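Local structure of glucose-6-phosphate 1-dehydrogenase (Mycobacterium avium, 4LGV) at residues E231-E236 with A339-P344. The protein probably catalyses the NADP-linked oxidation of glucose 6-phosphate to 6-phosphogluconolactone, the first step of the oxidative pentose phosphate pathway. Numbering follows the deposited sequence.
Sequences EDFGIE and AGKALP
Lys341 NZ meets Glu231 OE1 at 2.8 Å, a salt bridge on the syn side of the carboxylate, 29° out of its plane. It ties together the loops leaving two neighbouring parallel strands, 222-230 and 335-340, of the mixed sheet in the C-terminal domain. In relatives the glutamate and lysine equivalent to this pair belong to the glucose 6-phosphate site, so Glu231 and Lys341 probably line it here. The two side chains run alongside each other in the same direction; a bend at chi2 (-73°) turns the otherwise extended lysine chain along the glutamate. Phe233 flanks the pair, with Glu231 CB 3.7 Å above one ring face and offset toward the rim, while Lys341 NZ approaches the ring obliquely. Glu231 N still bonds nearly straight to Gly340 O (3.2 Å) at the end of strand 335-340, but Glu231 O is then taken by Leu343 N (2.9 Å), one residue beyond the regular parallel partner, Ala342. Asp232 CA adds a CA-H...O contact to Leu343 O. Tyr242 of helix 239-243 packs on Lys341, and Tyr457 OH is hydrogen-bonded to Lys341 O. Ala342 N instead donates to Phe233 O at 2.8 Å, 57° above the carbonyl plane.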
loop_
_atom_site.group_PDB
_atom_site.type_symbol
_atom_site.label_atom_id
_atom_site.label_comp_id
_atom_site.label_asym_id
_atom_site.label_seq_id
_atom_site.Cartn_x
_atom_site.Cartn_y
_atom_site.Cartn_z
ATOM N N GLU A 231 24.078 -13.078 -26.372
ATOM C CA GLU A 231 25.504 -13.403 -26.567
ATOM C C GLU A 231 25.897 -12.928 -27.980
ATOM O O GLU A 231 25.173 -13.165 -28.922
ATOM C CB GLU A 231 25.736 -14.912 -26.387
ATOM C CG GLU A 231 25.484 -15.386 -24.963
ATOM C CD GLU A 231 25.566 -16.886 -24.792
ATOM O OE1 GLU A 231 24.945 -17.626 -25.573
ATOM O OE2 GLU A 231 26.288 -17.340 -23.906
ATOM N N ASP A 232 27.029 -12.252 -28.086
ATOM C CA ASP A 232 27.485 -11.665 -29.348
ATOM C C ASP A 232 28.413 -12.611 -30.078
ATOM O O ASP A 232 29.402 -12.188 -30.650
ATOM C CB ASP A 232 28.164 -10.291 -29.133
ATOM C CG ASP A 232 29.369 -10.330 -28.169
ATOM O OD1 ASP A 232 29.608 -11.346 -27.489
ATOM O OD2 ASP A 232 30.094 -9.320 -28.097
ATOM N N PHE A 233 28.127 -13.906 -29.998
ATOM C CA PHE A 233 28.928 -14.925 -30.679
ATOM C C PHE A 233 27.991 -16.075 -31.049
ATOM O O PHE A 233 26.885 -16.207 -30.497
ATOM C CB PHE A 233 30.109 -15.417 -29.824
ATOM C CG PHE A 233 29.750 -15.725 -28.376
ATOM C CD1 PHE A 233 29.239 -16.967 -28.019
ATOM C CD2 PHE A 233 29.913 -14.762 -27.376
ATOM C CE1 PHE A 233 28.906 -17.266 -26.713
ATOM C CE2 PHE A 233 29.579 -15.045 -26.066
ATOM C CZ PHE A 233 29.073 -16.301 -25.720
ATOM N N GLY A 234 28.421 -16.852 -32.033
ATOM C CA GLY A 234 27.690 -18.005 -32.500
ATOM C C GLY A 234 28.197 -19.237 -31.775
ATOM O O GLY A 234 28.728 -19.156 -30.686
ATOM N N ILE A 235 27.994 -20.387 -32.381
ATOM C CA ILE A 235 28.461 -21.663 -31.854
ATOM C C ILE A 235 29.873 -21.940 -32.396
ATOM O O ILE A 235 30.046 -22.260 -33.572
ATOM C CB ILE A 235 27.465 -22.764 -32.264
ATOM C CG1 ILE A 235 26.126 -22.490 -31.583
ATOM C CG2 ILE A 235 27.891 -24.127 -31.789
ATOM C CD1 ILE A 235 25.132 -21.839 -32.494
ATOM N N GLU A 236 30.880 -21.797 -31.535
ATOM C CA GLU A 236 32.301 -21.927 -31.942
ATOM C C GLU A 236 32.716 -23.400 -32.062
ATOM O O GLU A 236 33.486 -23.766 -32.945
ATOM C CB GLU A 236 33.241 -21.186 -30.965
ATOM N N ALA A 339 16.266 -14.675 -25.565
ATOM C CA ALA A 339 17.623 -15.203 -25.439
ATOM C C ALA A 339 18.121 -15.651 -26.809
ATOM O O ALA A 339 17.377 -16.243 -27.578
ATOM C CB ALA A 339 17.636 -16.351 -24.477
ATOM N N GLY A 340 19.378 -15.377 -27.122
ATOM C CA GLY A 340 19.906 -15.825 -28.384
ATOM C C GLY A 340 21.368 -15.637 -28.672
ATOM O O GLY A 340 22.025 -14.786 -28.091
ATOM N N LYS A 341 21.852 -16.461 -29.601
ATOM C CA LYS A 341 23.220 -16.404 -30.124
ATOM C C LYS A 341 23.338 -15.369 -31.232
ATOM O O LYS A 341 22.371 -15.059 -31.923
ATOM C CB LYS A 341 23.620 -17.761 -30.705
ATOM C CG LYS A 341 23.552 -18.897 -29.700
ATOM C CD LYS A 341 24.699 -18.826 -28.690
ATOM C CE LYS A 341 24.697 -20.052 -27.814
ATOM N NZ LYS A 341 25.731 -19.978 -26.771
ATOM N N ALA A 342 24.545 -14.854 -31.392
ATOM C CA ALA A 342 24.869 -13.918 -32.462
ATOM C C ALA A 342 23.974 -12.671 -32.407
ATOM O O ALA A 342 23.463 -12.194 -33.433
ATOM C CB ALA A 342 24.777 -14.603 -33.827
ATOM N N LEU A 343 23.814 -12.129 -31.208
ATOM C CA LEU A 343 23.101 -10.872 -31.030
ATOM C C LEU A 343 24.152 -9.770 -30.921
ATOM O O LEU A 343 25.341 -10.072 -30.862
ATOM C CB LEU A 343 22.193 -10.976 -29.795
ATOM C CG LEU A 343 21.029 -11.955 -29.953
ATOM C CD1 LEU A 343 20.006 -11.792 -28.830
ATOM C CD2 LEU A 343 20.304 -11.834 -31.293
ATOM N N PRO A 344 23.729 -8.500 -30.834
ATOM C CA PRO A 344 24.718 -7.431 -30.908
ATOM C C PRO A 344 25.674 -7.287 -29.739
ATOM O O PRO A 344 26.744 -6.698 -29.905
ATOM C CB PRO A 344 23.868 -6.162 -31.017
ATOM C CG PRO A 344 22.557 -6.631 -31.529
ATOM C CD PRO A 344 22.361 -7.966 -30.861
#